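Local coordinates for apoptosis regulator ced-9 (Caenorhabditis elegans, PDB 1OHU), which restrains programmed cell death by sequestering the cell-death activator ced-4 until egl-1 binds and releases it, at residues F64-I77 with G106-M118. The protein carries 3 engineered substitutions. Residues are numbered along the deposited sequence; the frame is centred on the assembly and turned at random.
Engineered in segment 64-77: Ser68 (natural residue Cys).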
ATOM      1  N   PHE A  64      -6.413  -7.990   8.573  1.00 30.21           N
ATOM      2  CA  PHE A  64      -6.825  -7.040   7.553  1.00 29.26           C
ATOM      3  C   PHE A  64      -8.340  -6.915   7.535  1.00 28.45           C
ATOM      4  O   PHE A  64      -8.870  -5.820   7.379  1.00 27.84           O
ATOM      5  CB  PHE A  64      -6.312  -7.471   6.179  1.00 27.28           C
ATOM      6  CG  PHE A  64      -5.025  -6.804   5.780  1.00 26.09           C
ATOM      7  CD1 PHE A  64      -4.137  -6.339   6.747  1.00 26.57           C
ATOM      8  CD2 PHE A  64      -4.700  -6.637   4.434  1.00 26.79           C
ATOM      9  CE1 PHE A  64      -2.944  -5.711   6.380  1.00 27.42           C
ATOM     10  CE2 PHE A  64      -3.509  -6.012   4.054  1.00 24.96           C
ATOM     11  CZ  PHE A  64      -2.632  -5.547   5.028  1.00 26.55           C
ATOM     12  N   GLU A  65      -9.040  -8.032   7.705  1.00 27.64           N
ATOM     13  CA  GLU A  65     -10.498  -7.994   7.702  1.00 28.51           C
ATOM     14  C   GLU A  65     -10.992  -7.103   8.836  1.00 28.34           C
ATOM     15  O   GLU A  65     -11.910  -6.294   8.655  1.00 29.84           O
ATOM     16  CB  GLU A  65     -11.084  -9.405   7.860  1.00 27.23           C
ATOM     17  CG  GLU A  65     -10.968 -10.307   6.626  1.00 31.18           C
ATOM     18  CD  GLU A  65     -11.599  -9.711   5.361  1.00 32.78           C
ATOM     19  OE1 GLU A  65     -12.530  -8.882   5.466  1.00 32.64           O
ATOM     20  OE2 GLU A  65     -11.172 -10.088   4.246  1.00 36.15           O
ATOM     21  N   THR A  66     -10.365  -7.247  10.001  1.00 26.11           N
ATOM     22  CA  THR A  66     -10.727  -6.464  11.182  1.00 25.70           C
ATOM     23  C   THR A  66     -10.497  -4.971  10.998  1.00 25.12           C
ATOM     24  O   THR A  66     -11.394  -4.163  11.230  1.00 26.02           O
ATOM     25  CB  THR A  66      -9.924  -6.918  12.416  1.00 25.46           C
ATOM     26  OG1 THR A  66     -10.332  -8.242  12.782  1.00 25.41           O
ATOM     27  CG2 THR A  66     -10.151  -5.966  13.590  1.00 19.17           C
ATOM     28  N   PHE A  67      -9.292  -4.609  10.577  1.00 24.44           N
ATOM     29  CA  PHE A  67      -8.954  -3.208  10.378  1.00 23.90           C
ATOM     30  C   PHE A  67      -9.837  -2.512   9.343  1.00 24.08           C
ATOM     31  O   PHE A  67     -10.191  -1.350   9.506  1.00 22.59           O
ATOM     32  CB  PHE A  67      -7.480  -3.071   9.975  1.00 24.93           C
ATOM     33  CG  PHE A  67      -6.504  -3.539  11.033  1.00 27.05           C
ATOM     34  CD1 PHE A  67      -6.805  -3.415  12.388  1.00 26.54           C
ATOM     35  CD2 PHE A  67      -5.272  -4.073  10.672  1.00 28.46           C
ATOM     36  CE1 PHE A  67      -5.896  -3.816  13.368  1.00 30.58           C
ATOM     37  CE2 PHE A  67      -4.354  -4.477  11.642  1.00 30.39           C
ATOM     38  CZ  PHE A  67      -4.666  -4.348  12.995  1.00 29.52           C
ATOM     39  N   SER A  68     -10.195  -3.213   8.273  1.00 23.32           N
ATOM     40  CA  SER A  68     -11.022  -2.587   7.258  1.00 24.24           C
ATOM     41  C   SER A  68     -12.444  -2.424   7.788  1.00 24.37           C
ATOM     42  O   SER A  68     -13.139  -1.470   7.439  1.00 23.03           O
ATOM     43  CB  SER A  68     -10.995  -3.401   5.958  1.00 25.41           C
ATOM     44  OG  SER A  68     -11.550  -4.684   6.134  1.00 33.72           O
ATOM     45  N   GLU A  69     -12.882  -3.340   8.645  1.00 22.61           N
ATOM     46  CA  GLU A  69     -14.212  -3.200   9.211  1.00 24.01           C
ATOM     47  C   GLU A  69     -14.195  -2.031  10.186  1.00 23.47           C
ATOM     48  O   GLU A  69     -15.215  -1.391  10.407  1.00 22.85           O
ATOM     49  CB  GLU A  69     -14.662  -4.491   9.904  1.00 23.71           C
ATOM     50  CG  GLU A  69     -15.119  -5.562   8.922  1.00 28.17           C
ATOM     51  CD  GLU A  69     -15.653  -6.817   9.596  1.00 27.86           C
ATOM     52  OE1 GLU A  69     -15.302  -7.910   9.125  1.00 30.91           O
ATOM     53  OE2 GLU A  69     -16.426  -6.725  10.578  1.00 29.11           O
ATOM     54  N   GLN A  70     -13.027  -1.741  10.758  1.00 23.87           N
ATOM     55  CA  GLN A  70     -12.895  -0.613  11.683  1.00 24.12           C
ATOM     56  C   GLN A  70     -12.900   0.679  10.873  1.00 26.16           C
ATOM     57  O   GLN A  70     -13.592   1.645  11.204  1.00 25.16           O
ATOM     58  CB  GLN A  70     -11.583  -0.686  12.463  1.00 23.86           C
ATOM     59  CG  GLN A  70     -11.466  -1.877  13.421  1.00 25.10           C
ATOM     60  CD  GLN A  70     -10.207  -1.815  14.263  1.00 23.99           C
ATOM     61  OE1 GLN A  70      -9.168  -1.337  13.809  1.00 24.41           O
ATOM     62  NE2 GLN A  70     -10.289  -2.315  15.484  1.00 21.71           N
ATOM     63  N   LEU A  71     -12.107   0.685   9.809  1.00 25.90           N
ATOM     64  CA  LEU A  71     -11.995   1.843   8.935  1.00 28.32           C
ATOM     65  C   LEU A  71     -13.330   2.192   8.282  1.00 29.77           C
ATOM     66  O   LEU A  71     -13.631   3.363   8.054  1.00 31.18           O
ATOM     67  CB  LEU A  71     -10.960   1.574   7.845  1.00 26.79           C
ATOM     68  CG  LEU A  71     -10.449   2.822   7.129  1.00 28.73           C
ATOM     69  CD1 LEU A  71      -9.711   3.692   8.139  1.00 28.02           C
ATOM     70  CD2 LEU A  71      -9.511   2.431   5.991  1.00 26.12           C
ATOM     71  N   LEU A  72     -14.128   1.170   7.989  1.00 31.10           N
ATOM     72  CA  LEU A  72     -15.417   1.370   7.344  1.00 33.10           C
ATOM     73  C   LEU A  72     -16.584   1.467   8.316  1.00 33.77           C
ATOM     74  O   LEU A  72     -17.733   1.493   7.889  1.00 33.06           O
ATOM     75  CB  LEU A  72     -15.676   0.242   6.348  1.00 30.99           C
ATOM     76  CG  LEU A  72     -14.528  -0.035   5.371  1.00 32.23           C
ATOM     77  CD1 LEU A  72     -14.926  -1.155   4.427  1.00 31.04           C
ATOM     78  CD2 LEU A  72     -14.179   1.231   4.590  1.00 31.25           C
ATOM     79  N   ALA A  73     -16.286   1.512   9.615  1.00 35.02           N
ATOM     80  CA  ALA A  73     -17.320   1.617  10.642  1.00 36.29           C
ATOM     81  C   ALA A  73     -18.105   2.915  10.460  1.00 38.58           C
ATOM     82  O   ALA A  73     -19.300   2.972  10.745  1.00 37.83           O
ATOM     83  CB  ALA A  73     -16.691   1.576  12.032  1.00 35.96           C
ATOM     84  N   VAL A  74     -17.414   3.954   9.995  1.00 39.69           N
ATOM     85  CA  VAL A  74     -18.026   5.257   9.741  1.00 41.91           C
ATOM     86  C   VAL A  74     -18.092   5.467   8.226  1.00 42.72           C
ATOM     87  O   VAL A  74     -17.088   5.319   7.526  1.00 41.12           O
ATOM     88  CB  VAL A  74     -17.196   6.400  10.366  1.00 41.77           C
ATOM     89  CG1 VAL A  74     -17.874   7.736  10.120  1.00 41.57           C
ATOM     90  CG2 VAL A  74     -17.020   6.155  11.855  1.00 42.80           C
ATOM     91  N   PRO A  75     -19.278   5.821   7.704  1.00 43.74           N
ATOM     92  CA  PRO A  75     -19.470   6.048   6.267  1.00 43.77           C
ATOM     93  C   PRO A  75     -18.420   6.947   5.613  1.00 42.18           C
ATOM     94  O   PRO A  75     -17.858   6.593   4.574  1.00 43.46           O
ATOM     95  CB  PRO A  75     -20.880   6.637   6.197  1.00 44.57           C
ATOM     96  CG  PRO A  75     -21.043   7.300   7.537  1.00 45.21           C
ATOM     97  CD  PRO A  75     -20.463   6.262   8.459  1.00 45.21           C
ATOM     98  N   ARG A  76     -18.163   8.104   6.215  1.00 38.61           N
ATOM     99  CA  ARG A  76     -17.177   9.040   5.688  1.00 34.63           C
ATOM    100  C   ARG A  76     -15.878   8.894   6.477  1.00 33.65           C
ATOM    101  O   ARG A  76     -15.819   9.216   7.664  1.00 30.36           O
ATOM    102  CB  ARG A  76     -17.702  10.464   5.789  1.00 34.56           C
ATOM    103  N   ILE A  77     -14.842   8.405   5.805  1.00 31.52           N
ATOM    104  CA  ILE A  77     -13.546   8.186   6.428  1.00 30.42           C
ATOM    105  C   ILE A  77     -12.760   9.478   6.578  1.00 30.48           C
ATOM    106  O   ILE A  77     -12.626  10.251   5.627  1.00 32.05           O
ATOM    107  CB  ILE A  77     -12.699   7.198   5.599  1.00 32.51           C
ATOM    108  CG1 ILE A  77     -13.477   5.898   5.398  1.00 33.06           C
ATOM    109  CG2 ILE A  77     -11.367   6.932   6.295  1.00 30.85           C
ATOM    110  CD1 ILE A  77     -12.817   4.940   4.454  1.00 36.31           C
ATOM    111  N   GLY A 106       2.838  -2.992   4.456  1.00 35.28           N
ATOM    112  CA  GLY A 106       1.563  -3.243   5.100  1.00 33.36           C
ATOM    113  C   GLY A 106       0.563  -2.137   4.861  1.00 32.37           C
ATOM    114  O   GLY A 106      -0.618  -2.402   4.640  1.00 31.86           O
ATOM    115  N   LEU A 107       1.028  -0.890   4.904  1.00 31.20           N
ATOM    116  CA  LEU A 107       0.143   0.254   4.682  1.00 28.58           C
ATOM    117  C   LEU A 107      -0.418   0.274   3.259  1.00 28.00           C
ATOM    118  O   LEU A 107      -1.611   0.518   3.059  1.00 25.35           O
ATOM    119  CB  LEU A 107       0.887   1.564   4.965  1.00 27.47           C
ATOM    120  CG  LEU A 107       1.286   1.800   6.423  1.00 26.80           C
ATOM    121  CD1 LEU A 107       2.094   3.078   6.533  1.00 26.96           C
ATOM    122  CD2 LEU A 107       0.046   1.880   7.286  1.00 27.69           C
ATOM    123  N   ILE A 108       0.445   0.025   2.276  1.00 26.04           N
ATOM    124  CA  ILE A 108       0.016   0.009   0.883  1.00 27.50           C
ATOM    125  C   ILE A 108      -0.883  -1.207   0.648  1.00 25.60           C
ATOM    126  O   ILE A 108      -1.944  -1.097   0.031  1.00 23.69           O
ATOM    127  CB  ILE A 108       1.228  -0.046  -0.080  1.00 28.71           C
ATOM    128  CG1 ILE A 108       2.032   1.253   0.021  1.00 30.92           C
ATOM    129  CG2 ILE A 108       0.754  -0.249  -1.507  1.00 29.09           C
ATOM    130  CD1 ILE A 108       3.199   1.345  -0.947  1.00 30.54           C
ATOM    131  N   SER A 109      -0.457  -2.359   1.163  1.00 23.19           N
ATOM    132  CA  SER A 109      -1.216  -3.591   1.022  1.00 22.96           C
ATOM    133  C   SER A 109      -2.620  -3.418   1.606  1.00 22.02           C
ATOM    134  O   SER A 109      -3.618  -3.778   0.975  1.00 21.16           O
ATOM    135  CB  SER A 109      -0.506  -4.745   1.743  1.00 22.25           C
ATOM    136  OG  SER A 109      -1.172  -5.974   1.491  1.00 22.47           O
ATOM    137  N   PHE A 110      -2.688  -2.867   2.812  1.00 21.95           N
ATOM    138  CA  PHE A 110      -3.964  -2.650   3.481  1.00 22.65           C
ATOM    139  C   PHE A 110      -4.825  -1.664   2.699  1.00 22.53           C
ATOM    140  O   PHE A 110      -6.029  -1.852   2.571  1.00 24.65           O
ATOM    141  CB  PHE A 110      -3.740  -2.115   4.893  1.00 23.49           C
ATOM    142  CG  PHE A 110      -5.015  -1.850   5.641  1.00 25.27           C
ATOM    143  CD1 PHE A 110      -5.915  -2.883   5.882  1.00 22.87           C
ATOM    144  CD2 PHE A 110      -5.337  -0.564   6.064  1.00 23.77           C
ATOM    145  CE1 PHE A 110      -7.127  -2.637   6.532  1.00 26.40           C
ATOM    146  CE2 PHE A 110      -6.540  -0.307   6.713  1.00 23.46           C
ATOM    147  CZ  PHE A 110      -7.439  -1.344   6.947  1.00 24.82           C
ATOM    148  N   GLY A 111      -4.195  -0.605   2.192  1.00 23.93           N
ATOM    149  CA  GLY A 111      -4.914   0.397   1.423  1.00 22.41           C
ATOM    150  C   GLY A 111      -5.529  -0.244   0.197  1.00 21.00           C
ATOM    151  O   GLY A 111      -6.708  -0.046  -0.088  1.00 19.25           O
ATOM    152  N   GLY A 112      -4.728  -1.023  -0.524  1.00 19.07           N
ATOM    153  CA  GLY A 112      -5.238  -1.689  -1.710  1.00 19.05           C
ATOM    154  C   GLY A 112      -6.373  -2.630  -1.354  1.00 19.09           C
ATOM    155  O   GLY A 112      -7.366  -2.717  -2.062  1.00 20.48           O
ATOM    156  N   PHE A 113      -6.207  -3.339  -0.244  1.00 20.77           N
ATOM    157  CA  PHE A 113      -7.193  -4.292   0.251  1.00 23.13           C
ATOM    158  C   PHE A 113      -8.542  -3.621   0.519  1.00 22.10           C
ATOM    159  O   PHE A 113      -9.586  -4.103   0.081  1.00 22.78           O
ATOM    160  CB  PHE A 113      -6.683  -4.930   1.548  1.00 24.27           C
ATOM    161  CG  PHE A 113      -7.659  -5.884   2.183  1.00 27.00           C
ATOM    162  CD1 PHE A 113      -7.842  -7.160   1.665  1.00 28.01           C
ATOM    163  CD2 PHE A 113      -8.391  -5.506   3.308  1.00 27.52           C
ATOM    164  CE1 PHE A 113      -8.740  -8.049   2.259  1.00 29.31           C
ATOM    165  CE2 PHE A 113      -9.287  -6.384   3.906  1.00 29.17           C
ATOM    166  CZ  PHE A 113      -9.462  -7.662   3.379  1.00 29.42           C
ATOM    167  N   VAL A 114      -8.512  -2.515   1.254  1.00 21.26           N
ATOM    168  CA  VAL A 114      -9.730  -1.780   1.586  1.00 21.80           C
ATOM    169  C   VAL A 114     -10.360  -1.145   0.341  1.00 20.25           C
ATOM    170  O   VAL A 114     -11.573  -1.159   0.175  1.00 23.00           O
ATOM    171  CB  VAL A 114      -9.441  -0.669   2.609  1.00 21.73           C
ATOM    172  CG1 VAL A 114     -10.745  -0.012   3.035  1.00 25.00           C
ATOM    173  CG2 VAL A 114      -8.726  -1.256   3.813  1.00 25.87           C
ATOM    174  N   ALA A 115      -9.529  -0.575  -0.522  1.00 19.03           N
ATOM    175  CA  ALA A 115     -10.022   0.040  -1.749  1.00 18.94           C
ATOM    176  C   ALA A 115     -10.844  -0.989  -2.521  1.00 19.27           C
ATOM    177  O   ALA A 115     -11.937  -0.691  -2.993  1.00 21.52           O
ATOM    178  CB  ALA A 115      -8.856   0.519  -2.596  1.00 15.33           C
ATOM    179  N   ALA A 116     -10.321  -2.208  -2.637  1.00 19.18           N
ATOM    180  CA  ALA A 116     -11.034  -3.265  -3.353  1.00 21.10           C
ATOM    181  C   ALA A 116     -12.388  -3.588  -2.712  1.00 21.90           C
ATOM    182  O   ALA A 116     -13.309  -4.023  -3.399  1.00 24.03           O
ATOM    183  CB  ALA A 116     -10.176  -4.515  -3.424  1.00 21.98           C
ATOM    184  N   LYS A 117     -12.508  -3.386  -1.402  1.00 23.25           N
ATOM    185  CA  LYS A 117     -13.772  -3.640  -0.708  1.00 27.10           C
ATOM    186  C   LYS A 117     -14.743  -2.490  -0.947  1.00 28.64           C
ATOM    187  O   LYS A 117     -15.951  -2.677  -0.908  1.00 31.37           O
ATOM    188  CB  LYS A 117     -13.569  -3.765   0.808  1.00 27.22           C
ATOM    189  CG  LYS A 117     -13.142  -5.127   1.326  1.00 27.55           C
ATOM    190  CD  LYS A 117     -13.252  -5.142   2.858  1.00 30.46           C
ATOM    191  CE  LYS A 117     -12.739  -6.436   3.467  1.00 34.67           C
ATOM    192  NZ  LYS A 117     -13.586  -7.609   3.130  1.00 36.21           N
HETATM  193  N   MSE A 118     -14.198  -1.301  -1.182  1.00 29.25           N
HETATM  194  CA  MSE A 118     -14.994  -0.093  -1.403  1.00 30.55           C
HETATM  195  C   MSE A 118     -15.471   0.054  -2.841  1.00 29.99           C
HETATM  196  O   MSE A 118     -16.486   0.701  -3.108  1.00 28.87           O
HETATM  197  CB  MSE A 118     -14.170   1.138  -1.024  1.00 28.48           C
HETATM  198  CG  MSE A 118     -13.697   1.150   0.428  1.00 33.63           C
HETATM  199 SE   MSE A 118     -12.435   2.572   0.743  1.00 36.99          SE
HETATM  200  CE  MSE A 118     -13.686   3.934   1.267  1.00 39.03           C
TER
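Phe64 is a knob in a hollow made by Gly106, Ser109, Phe110 and Phe113. Phe110 turns its ring edge to one Phe64 face, with CD1 over the centre and planes at 69°. CB of Phe64 lies over a face of Phe113, 4.1 Å from the centroid. Were Phe64 an alanine, the hollow would probably stay partly unfilled and the edge of Phe110 would lose the face it meets. Phe110 is itself a knob among Phe64, Phe67, Ser68 and Leu71. Its CG is anti to the backbone N (chi1 179°), which carries the ring between Phe64 and Leu71. Engineered Ser68 fills a smaller hollow between Phe110, Phe113, Val114 and Lys117, its CB 3.8 Å from Val114 CG2. Leu72 CD2 lies 4.0 Å from Val114 CG1, and Ile77 CD1 presses on Met118 CE. On the more exposed side, Lys117 NZ donates to the syn lone pair of Glu65 OE1 at 2.9 Å, a salt bridge beside the Phe113 edge. Ser109 OG, at the Phe64 ring edge, is hydrogen-bonded to Gly53 O. The axes of segments 64-71 and 106-118 cross at -62°. This interlocking joins helix 44-71 to helix 101-118, which carries part of the predicted BH1 motif, within the all-helical Bcl-2 fold.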